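Local coordinates for spindle assembly abnormal protein 6 homolog (Drosophila melanogaster, PDB 5AL7), which forms the central scaffold of the centriole, its dimers assembling into the cartwheel that ensures ninefold symmetry, at residues Leu49-Arg54 with Arg64-Ser69; Leu120-Gln125 with His134-Gln139; Gly20-Asn25 with Val55-Leu60; Met74-Val79 with Arg157-Asn162. The protein carries 1 engineered substitution. All coordinates share one frame; numbering follows the deposited sequence.

How the interactions relate
All four contacts lie in or at the edge of the mixed beta sheet of the N-terminal head. Interaction 1 is the buried one: neighbouring strands 44-55 and 60-67 pair by regular backbone bonds, with a salt bridge beside them. Interaction 4, partly buried, lies one strand further on and joins strand 70-80 to strand 149-158 where the chain turns into the long helix; its side-chain packing is aliphatic and built around one alanine. Interactions 2 and 3 are surface contacts at strand ends, richer in polar side chains: an arginine-tyrosine stack in the former, a serine-aspartate bond in the latter. Interaction 3 touches 1 and 4, and only 2 and 3 do not touch, their centres about 26 Å apart.

Interaction 1: Leu49-Arg54 with Arg64-Ser69; sequences LLYAER and RLTEKS
R64 reaches across from strand 60-67 to Y51 and E53 of strand 44-55. Its CB lies 4.0 Å from Y51 CB, the two residues forming a hydrogen-bonded antiparallel pair, and its CG leans on I76 of the next strand. The side chain then bends at chi3 (-79°), which places NE; NE gives a weak hydrogen bond to Q62. CZ sits 3.8 Å from Y51 CB, and NH1 hangs over one face of the tyrosine ring, 3.5 Å from Y51 CG and displaced toward the rim. The ring and guanidinium planes are only 25° apart. NH2 carries the charge contact, a salt bridge of 2.8 Å to E53 OE2, weak as a hydrogen bond; the carboxylate is turned 67° from the guanidinium plane. Y167 of the long helix adds a cation-pi partner.

Backbone bonds run both ways between Y51 and R64 and between L49 and T66, while L50 bonds through its backbone to V30 of strand 23-36. At the ring edge, Y51 CE1 lies 3.7 Å from T66 OG1; the two hydroxyls of Y51 and T66 share Q71 OE1 as partner. On the opposite sheet face L50 CD1 and L65 CD1 meet at 3.8 Å. L50 and L65 pack there against L118, while on the other face the buried arginine has E53 and two aromatic rings, which would be expected to favour its charged form.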
loop_
_atom_site.group_PDB
_atom_site.type_symbol
_atom_site.label_atom_id
_atom_site.label_comp_id
_atom_site.label_asym_id
_atom_site.label_seq_id
_atom_site.Cartn_x
_atom_site.Cartn_y
_atom_site.Cartn_z
ATOM N N LEU A 49 11.836 -1.767 10.438
ATOM C CA LEU A 49 10.616 -1.209 10.996
ATOM C C LEU A 49 10.033 -2.229 11.937
ATOM O O LEU A 49 9.769 -3.374 11.532
ATOM C CB LEU A 49 9.597 -0.890 9.901
ATOM C CG LEU A 49 9.893 0.264 8.953
ATOM C CD1 LEU A 49 9.022 0.106 7.739
ATOM C CD2 LEU A 49 9.625 1.593 9.647
ATOM N N LEU A 50 9.846 -1.830 13.191
ATOM C CA LEU A 50 9.288 -2.736 14.177
ATOM C C LEU A 50 7.840 -2.415 14.508
ATOM O O LEU A 50 7.462 -1.250 14.724
ATOM C CB LEU A 50 10.130 -2.735 15.443
ATOM C CG LEU A 50 9.759 -3.920 16.334
ATOM C CD1 LEU A 50 11.030 -4.545 16.854
ATOM C CD2 LEU A 50 8.870 -3.499 17.491
ATOM N N TYR A 51 7.057 -3.490 14.522
ATOM C CA TYR A 51 5.636 -3.508 14.833
ATOM C C TYR A 51 5.388 -4.404 16.035
ATOM O O TYR A 51 5.589 -5.614 15.948
ATOM C CB TYR A 51 4.820 -4.056 13.662
ATOM C CG TYR A 51 5.006 -3.349 12.354
ATOM C CD1 TYR A 51 6.006 -3.734 11.465
ATOM C CD2 TYR A 51 4.174 -2.304 11.992
ATOM C CE1 TYR A 51 6.166 -3.084 10.248
ATOM C CE2 TYR A 51 4.325 -1.653 10.782
ATOM C CZ TYR A 51 5.317 -2.044 9.917
ATOM O OH TYR A 51 5.459 -1.385 8.720
ATOM N N ALA A 52 4.913 -3.847 17.139
ATOM C CA ALA A 52 4.691 -4.674 18.322
ATOM C C ALA A 52 3.221 -4.670 18.739
ATOM O O ALA A 52 2.687 -3.622 19.132
ATOM C CB ALA A 52 5.588 -4.197 19.472
ATOM N N GLU A 53 2.551 -5.819 18.659
ATOM C CA GLU A 53 1.129 -5.814 19.042
ATOM C C GLU A 53 0.671 -7.094 19.754
ATOM O O GLU A 53 1.205 -8.180 19.511
ATOM C CB GLU A 53 0.256 -5.551 17.805
ATOM C CG GLU A 53 0.468 -6.505 16.630
ATOM C CD GLU A 53 -0.069 -5.965 15.296
ATOM O OE1 GLU A 53 -0.050 -4.729 15.084
ATOM O OE2 GLU A 53 -0.514 -6.780 14.460
ATOM N N ARG A 54 -0.328 -6.956 20.622
ATOM C CA ARG A 54 -0.880 -8.102 21.359
ATOM C C ARG A 54 -2.416 -8.217 21.214
ATOM O O ARG A 54 -3.084 -7.319 20.708
ATOM C CB ARG A 54 -0.515 -8.019 22.843
ATOM C CG ARG A 54 -1.398 -7.062 23.620
ATOM C CD ARG A 54 -1.197 -7.137 25.128
ATOM N NE ARG A 54 -2.199 -6.313 25.806
ATOM C CZ ARG A 54 -1.991 -5.067 26.225
ATOM N NH1 ARG A 54 -0.799 -4.499 26.073
ATOM N NH2 ARG A 54 -2.973 -4.393 26.817
ATOM N N ARG A 64 6.727 -7.962 14.764
ATOM C CA ARG A 64 7.082 -8.033 13.358
ATOM C C ARG A 64 8.217 -7.091 13.033
ATOM O O ARG A 64 8.208 -5.917 13.412
ATOM C CB ARG A 64 5.871 -7.732 12.471
ATOM C CG ARG A 64 4.925 -8.912 12.349
ATOM C CD ARG A 64 3.735 -8.580 11.492
ATOM N NE ARG A 64 2.757 -7.812 12.251
ATOM C CZ ARG A 64 2.488 -6.537 12.016
ATOM N NH1 ARG A 64 3.093 -5.905 11.007
ATOM N NH2 ARG A 64 1.595 -5.908 12.768
ATOM N N LEU A 65 9.196 -7.623 12.318
ATOM C CA LEU A 65 10.359 -6.854 11.909
ATOM C C LEU A 65 10.465 -6.841 10.388
ATOM O O LEU A 65 10.530 -7.901 9.760
ATOM C CB LEU A 65 11.610 -7.451 12.540
ATOM C CG LEU A 65 12.896 -6.647 12.588
ATOM C CD1 LEU A 65 12.787 -5.524 13.615
ATOM C CD2 LEU A 65 14.007 -7.606 12.929
ATOM N N THR A 66 10.448 -5.657 9.786
ATOM C CA THR A 66 10.533 -5.571 8.325
ATOM C C THR A 66 11.762 -4.775 7.888
ATOM O O THR A 66 12.143 -3.819 8.550
ATOM C CB THR A 66 9.281 -4.905 7.710
ATOM O OG1 THR A 66 9.184 -3.547 8.159
ATOM C CG2 THR A 66 8.024 -5.653 8.091
ATOM N N GLU A 67 12.423 -5.178 6.808
ATOM C CA GLU A 67 13.513 -4.353 6.302
ATOM C C GLU A 67 12.927 -3.142 5.592
ATOM O O GLU A 67 12.151 -3.293 4.657
ATOM C CB GLU A 67 14.409 -5.144 5.374
ATOM C CG GLU A 67 15.247 -6.163 6.083
ATOM C CD GLU A 67 16.278 -6.784 5.179
ATOM O OE1 GLU A 67 16.952 -6.028 4.426
ATOM O OE2 GLU A 67 16.419 -8.027 5.237
ATOM N N LYS A 68 13.322 -1.947 6.014
ATOM C CA LYS A 68 12.732 -0.714 5.499
ATOM C C LYS A 68 12.735 -0.647 3.983
ATOM O O LYS A 68 11.739 -0.279 3.375
ATOM C CB LYS A 68 13.476 0.493 6.056
ATOM C CG LYS A 68 12.737 1.812 5.929
ATOM C CD LYS A 68 13.634 2.961 6.338
ATOM C CE LYS A 68 13.005 4.320 6.105
ATOM N NZ LYS A 68 13.987 5.406 6.440
ATOM N N SER A 69 13.862 -1.024 3.390
ATOM C CA SER A 69 14.078 -0.981 1.945
ATOM C C SER A 69 13.149 -1.931 1.173
ATOM O O SER A 69 12.729 -1.640 0.049
ATOM C CB SER A 69 15.537 -1.303 1.638
ATOM O OG SER A 69 15.833 -2.636 1.998
#

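Interaction 2: Leu120-Gln125 with His134-Gln139; sequences LTTRDQ and HDYYLQ
The guanidinium of R123 lies flat on the ring of Y137 in an off-centre cation-pi stack. The group centres are 4.0 Å apart with planes at 23°, and R123 NE comes closest, 3.1 Å from Y137 CZ. CG reaches this side because it stands anti to the backbone N (chi1 -160°). The carbonyl oxygen of H134 sits over the centre of the opposite guanidinium face.

Side-chain hydrogen bonds add to the stack. R123 NH2 donates to Y136 O at 3.1 Å, while NH1 has a salt bridge to E132. T121 OG1 gives its proton to Q139 OE1 at 2.6 Å, approaching from above the amide plane. Further out, the poorly ordered Q125 makes a weak bond from NE2 to D135 OD1; D135 OD2 pairs with R131.

Backbone bonds join T121 and Y137 in both directions, and R123 N reaches D135 O. On the other face of the sheet L120 CD1 meets L138 CD1 at 4.0 Å.

Strand 149-158 flanks strand 136-142 on its far side: D135 and Y136 both face C156 in a classic beta bulge. L120 and L138 rest on Y75 and T77 of strand 70-80, and L120 also bonds through its backbone to strand 23-36.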
loop_
_atom_site.group_PDB
_atom_site.type_symbol
_atom_site.label_atom_id
_atom_site.label_comp_id
_atom_site.label_asym_id
_atom_site.label_seq_id
_atom_site.Cartn_x
_atom_site.Cartn_y
_atom_site.Cartn_z
ATOM N N LEU A 120 19.316 -9.985 15.412
ATOM C CA LEU A 120 18.613 -11.032 14.715
ATOM C C LEU A 120 19.623 -12.107 14.336
ATOM O O LEU A 120 20.324 -11.987 13.339
ATOM C CB LEU A 120 17.898 -10.470 13.497
ATOM C CG LEU A 120 16.854 -11.418 12.916
ATOM C CD1 LEU A 120 15.719 -11.578 13.864
ATOM C CD2 LEU A 120 16.358 -10.882 11.585
ATOM N N THR A 121 19.757 -13.105 15.198
ATOM C CA THR A 121 20.778 -14.131 15.033
ATOM C C THR A 121 20.274 -15.402 14.358
ATOM O O THR A 121 19.234 -15.925 14.708
ATOM C CB THR A 121 21.385 -14.512 16.395
ATOM O OG1 THR A 121 21.609 -13.320 17.151
ATOM C CG2 THR A 121 22.708 -15.234 16.215
ATOM N N THR A 122 21.047 -15.931 13.425
ATOM C CA THR A 122 20.687 -17.201 12.845
ATOM C C THR A 122 20.942 -18.272 13.878
ATOM O O THR A 122 21.988 -18.294 14.525
ATOM C CB THR A 122 21.477 -17.512 11.568
ATOM O OG1 THR A 122 21.089 -16.596 10.536
ATOM C CG2 THR A 122 21.191 -18.924 11.105
ATOM N N ARG A 123 19.951 -19.132 14.061
ATOM C CA ARG A 123 20.076 -20.273 14.940
ATOM C C ARG A 123 21.067 -21.273 14.340
ATOM O O ARG A 123 20.996 -21.592 13.153
ATOM C CB ARG A 123 18.704 -20.919 15.162
ATOM C CG ARG A 123 18.631 -21.784 16.402
ATOM C CD ARG A 123 17.215 -22.222 16.732
ATOM N NE ARG A 123 16.312 -21.099 16.975
ATOM C CZ ARG A 123 15.016 -21.222 17.261
ATOM N NH1 ARG A 123 14.452 -22.422 17.332
ATOM N NH2 ARG A 123 14.275 -20.142 17.473
ATOM N N ASP A 124 22.009 -21.733 15.158
ATOM C CA ASP A 124 23.019 -22.686 14.710
ATOM C C ASP A 124 22.384 -24.054 14.465
ATOM O O ASP A 124 22.129 -24.808 15.401
ATOM C CB ASP A 124 24.153 -22.792 15.732
ATOM C CG ASP A 124 25.370 -23.510 15.179
ATOM O OD1 ASP A 124 25.799 -23.165 14.057
ATOM O OD2 ASP A 124 25.905 -24.408 15.866
ATOM N N GLN A 125 22.102 -24.355 13.201
ATOM C CA GLN A 125 21.424 -25.595 12.834
ATOM C C GLN A 125 22.339 -26.592 12.122
ATOM O O GLN A 125 23.340 -26.210 11.516
ATOM C CB GLN A 125 20.233 -25.278 11.936
ATOM C CG GLN A 125 19.224 -24.329 12.552
ATOM C CD GLN A 125 17.901 -24.328 11.810
ATOM O OE1 GLN A 125 17.158 -25.311 11.827
ATOM N NE2 GLN A 125 17.605 -23.218 11.140
ATOM N N HIS A 134 11.293 -22.157 13.758
ATOM C CA HIS A 134 12.015 -20.904 13.935
ATOM C C HIS A 134 13.499 -21.034 13.572
ATOM O O HIS A 134 14.218 -21.860 14.131
ATOM C CB HIS A 134 11.838 -20.404 15.370
ATOM C CG HIS A 134 10.416 -20.440 15.849
ATOM N ND1 HIS A 134 9.447 -19.580 15.372
ATOM C CD2 HIS A 134 9.799 -21.231 16.760
ATOM C CE1 HIS A 134 8.297 -19.839 15.968
ATOM N NE2 HIS A 134 8.483 -20.836 16.815
ATOM N N ASP A 135 13.936 -20.246 12.595
ATOM C CA ASP A 135 15.317 -20.277 12.135
ATOM C C ASP A 135 16.159 -19.120 12.678
ATOM O O ASP A 135 17.346 -19.013 12.367
ATOM C CB ASP A 135 15.364 -20.252 10.604
ATOM C CG ASP A 135 15.039 -21.598 9.989
ATOM O OD1 ASP A 135 14.981 -22.598 10.743
ATOM O OD2 ASP A 135 14.851 -21.657 8.753
ATOM N N TYR A 136 15.546 -18.243 13.470
ATOM C CA TYR A 136 16.269 -17.102 14.022
ATOM C C TYR A 136 15.988 -16.872 15.511
ATOM O O TYR A 136 15.130 -17.504 16.094
ATOM C CB TYR A 136 15.932 -15.842 13.226
ATOM C CG TYR A 136 16.054 -16.032 11.731
ATOM C CD1 TYR A 136 17.291 -16.002 11.107
ATOM C CD2 TYR A 136 14.932 -16.281 10.948
ATOM C CE1 TYR A 136 17.407 -16.188 9.744
ATOM C CE2 TYR A 136 15.035 -16.471 9.593
ATOM C CZ TYR A 136 16.275 -16.423 8.990
ATOM O OH TYR A 136 16.386 -16.616 7.627
ATOM N N TYR A 137 16.734 -15.950 16.104
ATOM C CA TYR A 137 16.534 -15.500 17.465
ATOM C C TYR A 137 16.494 -13.991 17.432
ATOM O O TYR A 137 17.344 -13.351 16.803
ATOM C CB TYR A 137 17.652 -15.967 18.393
ATOM C CG TYR A 137 17.550 -17.403 18.844
ATOM C CD1 TYR A 137 16.451 -17.864 19.567
ATOM C CD2 TYR A 137 18.564 -18.299 18.552
ATOM C CE1 TYR A 137 16.372 -19.184 19.976
ATOM C CE2 TYR A 137 18.499 -19.614 18.959
ATOM C CZ TYR A 137 17.411 -20.059 19.664
ATOM O OH TYR A 137 17.390 -21.385 20.049
ATOM N N LEU A 138 15.469 -13.421 18.045
ATOM C CA LEU A 138 15.404 -11.984 18.231
ATOM C C LEU A 138 15.916 -11.669 19.622
ATOM O O LEU A 138 15.264 -11.993 20.608
ATOM C CB LEU A 138 13.988 -11.465 18.038
ATOM C CG LEU A 138 13.864 -9.947 18.062
ATOM C CD1 LEU A 138 14.569 -9.292 16.879
ATOM C CD2 LEU A 138 12.411 -9.550 18.128
ATOM N N GLN A 139 17.102 -11.072 19.697
ATOM C CA GLN A 139 17.790 -10.892 20.962
ATOM C C GLN A 139 17.948 -9.440 21.379
ATOM O O GLN A 139 18.227 -8.572 20.568
ATOM C CB GLN A 139 19.156 -11.551 20.884
ATOM C CG GLN A 139 19.051 -13.026 20.660
ATOM C CD GLN A 139 20.385 -13.682 20.504
ATOM O OE1 GLN A 139 21.192 -13.275 19.678
ATOM N NE2 GLN A 139 20.632 -14.705 21.301
#

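Interaction 3: Gly20-Asn25 with Val55-Leu60; sequences GKSVVN and VDFKEL
S22 and D56 grip each other twice. The hydroxyl S22 OG donates to D56 OD1 at 2.7 Å, meeting the carboxylate from above its plane, 41° out of it. With chi1 at 77°, D56 CG lies between its backbone N and carbonyl carbon, which brings the carboxylate over to S22. Beside this, D56 N gives its hydrogen to S22 O at 3.0 Å, so backbone and side chain of each residue take part. F57 turns the edge of its ring to the same serine: F57 CD2 is 3.2 Å from S22 OG, with S22 CB also near the ring plane. V24 CG2 touches D56 CB at 4.0 Å.

Around these groups lie V55, whose CG1 sits over one face of the F57 ring, toward its rim, and a short 3-10 turn that holds the serine, V23 N bonding to G20 O at 3.0 Å. Across from it, V55 N bonds to L60 O at 3.1 Å and closes the loop. Further out, V24 pairs through its backbone with R54, and K58 NZ bonds to the hydroxyl of Y19.

V23 and V55 form a non-hydrogen-bonded antiparallel pair at the end of the sheet. The arrangement is that of a beta-hairpin loop, joining strands 44-55 and 60-67, tied to the start of the neighbouring strand 23-36 in the SAS-6 head.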
loop_
_atom_site.group_PDB
_atom_site.type_symbol
_atom_site.label_atom_id
_atom_site.label_comp_id
_atom_site.label_asym_id
_atom_site.label_seq_id
_atom_site.Cartn_x
_atom_site.Cartn_y
_atom_site.Cartn_z
ATOM N N GLY A 20 -8.975 -8.002 14.546
ATOM C CA GLY A 20 -9.763 -6.788 14.503
ATOM C C GLY A 20 -9.484 -5.857 15.657
ATOM O O GLY A 20 -8.332 -5.586 15.993
ATOM N N LYS A 21 -10.554 -5.372 16.269
ATOM C CA LYS A 21 -10.459 -4.380 17.320
ATOM C C LYS A 21 -9.735 -4.904 18.566
ATOM O O LYS A 21 -9.366 -4.122 19.441
ATOM C CB LYS A 21 -11.852 -3.892 17.695
ATOM C CG LYS A 21 -12.542 -3.013 16.666
ATOM C CD LYS A 21 -13.980 -2.744 17.140
ATOM C CE LYS A 21 -14.807 -1.947 16.142
ATOM N NZ LYS A 21 -14.392 -0.515 16.084
ATOM N N SER A 22 -9.542 -6.219 18.654
ATOM C CA SER A 22 -8.808 -6.817 19.777
ATOM C C SER A 22 -7.291 -6.674 19.653
ATOM O O SER A 22 -6.556 -6.981 20.588
ATOM C CB SER A 22 -9.163 -8.293 19.934
ATOM O OG SER A 22 -10.399 -8.442 20.606
ATOM N N VAL A 23 -6.825 -6.241 18.487
ATOM C CA VAL A 23 -5.409 -5.985 18.281
ATOM C C VAL A 23 -4.990 -4.666 18.931
ATOM O O VAL A 23 -5.514 -3.595 18.606
ATOM C CB VAL A 23 -5.042 -5.948 16.792
ATOM C CG1 VAL A 23 -3.552 -5.660 16.622
ATOM C CG2 VAL A 23 -5.434 -7.255 16.118
ATOM N N VAL A 24 -4.055 -4.764 19.868
ATOM C CA VAL A 24 -3.574 -3.617 20.621
ATOM C C VAL A 24 -2.106 -3.338 20.277
ATOM O O VAL A 24 -1.262 -4.228 20.374
ATOM C CB VAL A 24 -3.699 -3.858 22.148
ATOM C CG1 VAL A 24 -3.359 -2.597 22.908
ATOM C CG2 VAL A 24 -5.088 -4.301 22.502
ATOM N N ASN A 25 -1.800 -2.112 19.868
ATOM C CA ASN A 25 -0.416 -1.725 19.603
ATOM C C ASN A 25 0.324 -1.468 20.905
ATOM O O ASN A 25 0.129 -0.424 21.530
ATOM C CB ASN A 25 -0.357 -0.487 18.713
ATOM C CG ASN A 25 -0.118 -0.831 17.267
ATOM O OD1 ASN A 25 1.011 -1.095 16.860
ATOM N ND2 ASN A 25 -1.183 -0.857 16.485
ATOM N N VAL A 55 -2.970 -9.331 21.673
ATOM C CA VAL A 55 -4.414 -9.530 21.659
ATOM C C VAL A 55 -4.987 -9.232 23.051
ATOM O O VAL A 55 -4.400 -9.602 24.066
ATOM C CB VAL A 55 -4.777 -10.973 21.230
ATOM C CG1 VAL A 55 -6.246 -11.089 20.988
ATOM C CG2 VAL A 55 -4.040 -11.349 19.965
ATOM N N ASP A 56 -6.119 -8.543 23.104
ATOM C CA ASP A 56 -6.661 -8.103 24.388
ATOM C C ASP A 56 -7.330 -9.226 25.206
ATOM O O ASP A 56 -7.267 -9.234 26.444
ATOM C CB ASP A 56 -7.639 -6.935 24.161
ATOM C CG ASP A 56 -9.005 -7.376 23.639
ATOM O OD1 ASP A 56 -9.110 -8.443 23.004
ATOM O OD2 ASP A 56 -9.981 -6.628 23.852
ATOM N N PHE A 57 -7.972 -10.161 24.517
ATOM C CA PHE A 57 -8.743 -11.208 25.178
ATOM C C PHE A 57 -7.972 -12.501 25.468
ATOM O O PHE A 57 -8.481 -13.385 26.152
ATOM C CB PHE A 57 -9.999 -11.515 24.355
ATOM C CG PHE A 57 -9.732 -12.090 22.993
ATOM C CD1 PHE A 57 -9.544 -13.445 22.828
ATOM C CD2 PHE A 57 -9.708 -11.278 21.878
ATOM C CE1 PHE A 57 -9.324 -13.976 21.582
ATOM C CE2 PHE A 57 -9.492 -11.809 20.628
ATOM C CZ PHE A 57 -9.298 -13.159 20.481
ATOM N N LYS A 58 -6.782 -12.639 24.900
ATOM C CA LYS A 58 -5.953 -13.813 25.151
ATOM C C LYS A 58 -4.466 -13.463 25.191
ATOM O O LYS A 58 -4.040 -12.458 24.634
ATOM C CB LYS A 58 -6.219 -14.884 24.094
ATOM C CG LYS A 58 -5.834 -14.498 22.676
ATOM C CD LYS A 58 -6.043 -15.683 21.747
ATOM C CE LYS A 58 -5.785 -15.334 20.288
ATOM N NZ LYS A 58 -5.965 -16.520 19.392
ATOM N N GLU A 59 -3.684 -14.273 25.887
ATOM C CA GLU A 59 -2.240 -14.059 25.937
ATOM C C GLU A 59 -1.634 -14.417 24.598
ATOM O O GLU A 59 -1.439 -15.597 24.277
ATOM C CB GLU A 59 -1.596 -14.879 27.052
ATOM C CG GLU A 59 -2.081 -14.465 28.417
ATOM C CD GLU A 59 -1.551 -15.347 29.500
ATOM O OE1 GLU A 59 -1.107 -16.472 29.178
ATOM O OE2 GLU A 59 -1.630 -14.937 30.673
ATOM N N LEU A 60 -1.403 -13.391 23.792
ATOM C CA LEU A 60 -0.781 -13.578 22.494
ATOM C C LEU A 60 -0.024 -12.330 22.076
ATOM O O LEU A 60 -0.605 -11.256 21.919
ATOM C CB LEU A 60 -1.826 -13.944 21.447
ATOM C CG LEU A 60 -1.270 -14.256 20.060
ATOM C CD1 LEU A 60 -0.320 -15.448 20.094
ATOM C CD2 LEU A 60 -2.416 -14.525 19.121
#

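Interaction 4: Met74-Val79 with Arg157-Asn162; sequences MYITTV and RSAPLN
Y75 and I76 pair with S158 and R157 as antiparallel strands, and A159 continues the contact to M74 just beyond, at the point where strand 149-158 runs out and the long helix 161-187 is about to begin. Three backbone bonds hold it. I76 N reaches R157 O at 2.8 Å, R157 N returns to I76 O at 2.9 Å, and A159 N bonds to M74 O at 3.0 Å, just past the last strand residue. Between them Y75 and S158 make a non-hydrogen-bonded pair, with S158 OG 4.1 Å from Y75 CE1.

The methyl of A159 is the side-chain centre of the contact. A159 CB fits beside I76 CD1 at 3.6 Å and M74 CB at 3.9 Å. I76 presents its longer branch because CG1 stands beside the backbone N, anti to the carbonyl carbon (chi1 -61°). V164 of the helix touches both M74 and A159, and M74 also reaches Y167.

Of the R157 side chain, CB is what meets strand 70-80, 3.5 Å from I76 O; its tip folds back along its own segment, NH1 donating to S158 O at 2.8 Å with the acceptor in the guanidinium plane, while NH2 bonds to S12.

P160 occupies the N-cap position, and L161 packs on L161 of the second subunit. This is the head-to-stalk junction of SAS-6: the last strand of the globular head passes through a proline into the helix that leads to the dimerising coiled coil.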
loop_
_atom_site.group_PDB
_atom_site.type_symbol
_atom_site.label_atom_id
_atom_site.label_comp_id
_atom_site.label_asym_id
_atom_site.label_seq_id
_atom_site.Cartn_x
_atom_site.Cartn_y
_atom_site.Cartn_z
ATOM N N MET A 74 10.297 -10.010 5.816
ATOM C CA MET A 74 9.633 -9.992 7.113
ATOM C C MET A 74 10.020 -11.136 8.036
ATOM O O MET A 74 10.071 -12.298 7.629
ATOM C CB MET A 74 8.119 -9.991 6.904
ATOM C CG MET A 74 7.313 -9.521 8.094
ATOM S SD MET A 74 5.584 -9.414 7.640
ATOM C CE MET A 74 5.605 -7.938 6.630
ATOM N N TYR A 75 10.244 -10.789 9.299
ATOM C CA TYR A 75 10.631 -11.744 10.339
ATOM C C TYR A 75 9.664 -11.592 11.487
ATOM O O TYR A 75 9.412 -10.475 11.947
ATOM C CB TYR A 75 12.073 -11.509 10.801
ATOM C CG TYR A 75 13.025 -11.431 9.641
ATOM C CD1 TYR A 75 13.570 -12.580 9.083
ATOM C CD2 TYR A 75 13.343 -10.211 9.074
ATOM C CE1 TYR A 75 14.448 -12.506 7.998
ATOM C CE2 TYR A 75 14.213 -10.130 7.993
ATOM C CZ TYR A 75 14.762 -11.276 7.461
ATOM O OH TYR A 75 15.609 -11.183 6.383
ATOM N N ILE A 76 9.050 -12.699 11.883
ATOM C CA ILE A 76 7.968 -12.641 12.852
ATOM C C ILE A 76 8.267 -13.475 14.077
ATOM O O ILE A 76 8.705 -14.619 13.955
ATOM C CB ILE A 76 6.640 -13.120 12.234
ATOM C CG1 ILE A 76 6.257 -12.228 11.056
ATOM C CG2 ILE A 76 5.542 -13.142 13.280
ATOM C CD1 ILE A 76 4.939 -12.580 10.427
ATOM N N THR A 77 8.025 -12.890 15.250
ATOM C CA THR A 77 8.077 -13.614 16.519
ATOM C C THR A 77 6.711 -13.650 17.189
ATOM O O THR A 77 6.135 -12.607 17.521
ATOM C CB THR A 77 9.089 -12.981 17.487
ATOM O OG1 THR A 77 10.416 -13.255 17.025
ATOM C CG2 THR A 77 8.942 -13.578 18.852
ATOM N N THR A 78 6.182 -14.848 17.393
ATOM C CA THR A 78 4.872 -14.971 18.030
ATOM C C THR A 78 4.936 -15.823 19.285
ATOM O O THR A 78 5.238 -17.013 19.223
ATOM C CB THR A 78 3.825 -15.579 17.074
ATOM O OG1 THR A 78 3.914 -14.944 15.789
ATOM C CG2 THR A 78 2.424 -15.392 17.645
ATOM N N VAL A 79 4.648 -15.217 20.430
ATOM C CA VAL A 79 4.676 -15.957 21.687
ATOM C C VAL A 79 3.299 -15.932 22.360
ATOM O O VAL A 79 2.722 -14.869 22.591
ATOM C CB VAL A 79 5.778 -15.419 22.661
ATOM C CG1 VAL A 79 5.860 -13.902 22.637
ATOM C CG2 VAL A 79 5.556 -15.952 24.079
ATOM N N ARG A 157 11.023 -16.203 13.358
ATOM C CA ARG A 157 10.724 -16.981 12.172
ATOM C C ARG A 157 10.782 -16.124 10.921
ATOM O O ARG A 157 10.526 -14.917 10.962
ATOM C CB ARG A 157 9.338 -17.610 12.334
ATOM C CG ARG A 157 8.949 -18.632 11.304
ATOM C CD ARG A 157 7.458 -18.522 11.003
ATOM N NE ARG A 157 6.880 -19.765 10.491
ATOM C CZ ARG A 157 6.965 -20.159 9.224
ATOM N NH1 ARG A 157 7.624 -19.419 8.341
ATOM N NH2 ARG A 157 6.405 -21.299 8.842
ATOM N N SER A 158 11.148 -16.735 9.805
ATOM C CA SER A 158 11.073 -16.031 8.531
ATOM C C SER A 158 9.659 -16.160 7.972
ATOM O O SER A 158 9.218 -17.264 7.642
ATOM C CB SER A 158 12.090 -16.569 7.551
ATOM O OG SER A 158 12.220 -15.646 6.496
ATOM N N ALA A 159 8.933 -15.047 7.921
ATOM C CA ALA A 159 7.516 -15.069 7.557
ATOM C C ALA A 159 7.251 -15.674 6.175
ATOM O O ALA A 159 7.883 -15.298 5.176
ATOM C CB ALA A 159 6.946 -13.670 7.628
ATOM N N PRO A 160 6.313 -16.626 6.116
ATOM C CA PRO A 160 5.895 -17.252 4.858
ATOM C C PRO A 160 5.048 -16.309 4.002
ATOM O O PRO A 160 4.407 -15.386 4.524
ATOM C CB PRO A 160 5.082 -18.453 5.325
ATOM C CG PRO A 160 4.557 -18.056 6.647
ATOM C CD PRO A 160 5.594 -17.175 7.275
ATOM N N LEU A 161 5.048 -16.553 2.695
ATOM C CA LEU A 161 4.436 -15.639 1.727
ATOM C C LEU A 161 3.010 -15.244 2.039
ATOM O O LEU A 161 2.660 -14.072 1.937
ATOM C CB LEU A 161 4.488 -16.243 0.327
ATOM C CG LEU A 161 5.625 -15.651 -0.491
ATOM C CD1 LEU A 161 6.978 -16.030 0.135
ATOM C CD2 LEU A 161 5.523 -16.120 -1.931
ATOM N N ASN A 162 2.195 -16.200 2.458
ATOM C CA ASN A 162 0.807 -15.871 2.722
ATOM C C ASN A 162 0.681 -14.774 3.771
ATOM O O ASN A 162 -0.018 -13.771 3.560
ATOM C CB ASN A 162 0.029 -17.099 3.166
ATOM C CG ASN A 162 -1.465 -16.900 3.027
ATOM O OD1 ASN A 162 -2.198 -16.847 4.021
ATOM N ND2 ASN A 162 -1.924 -16.746 1.783
#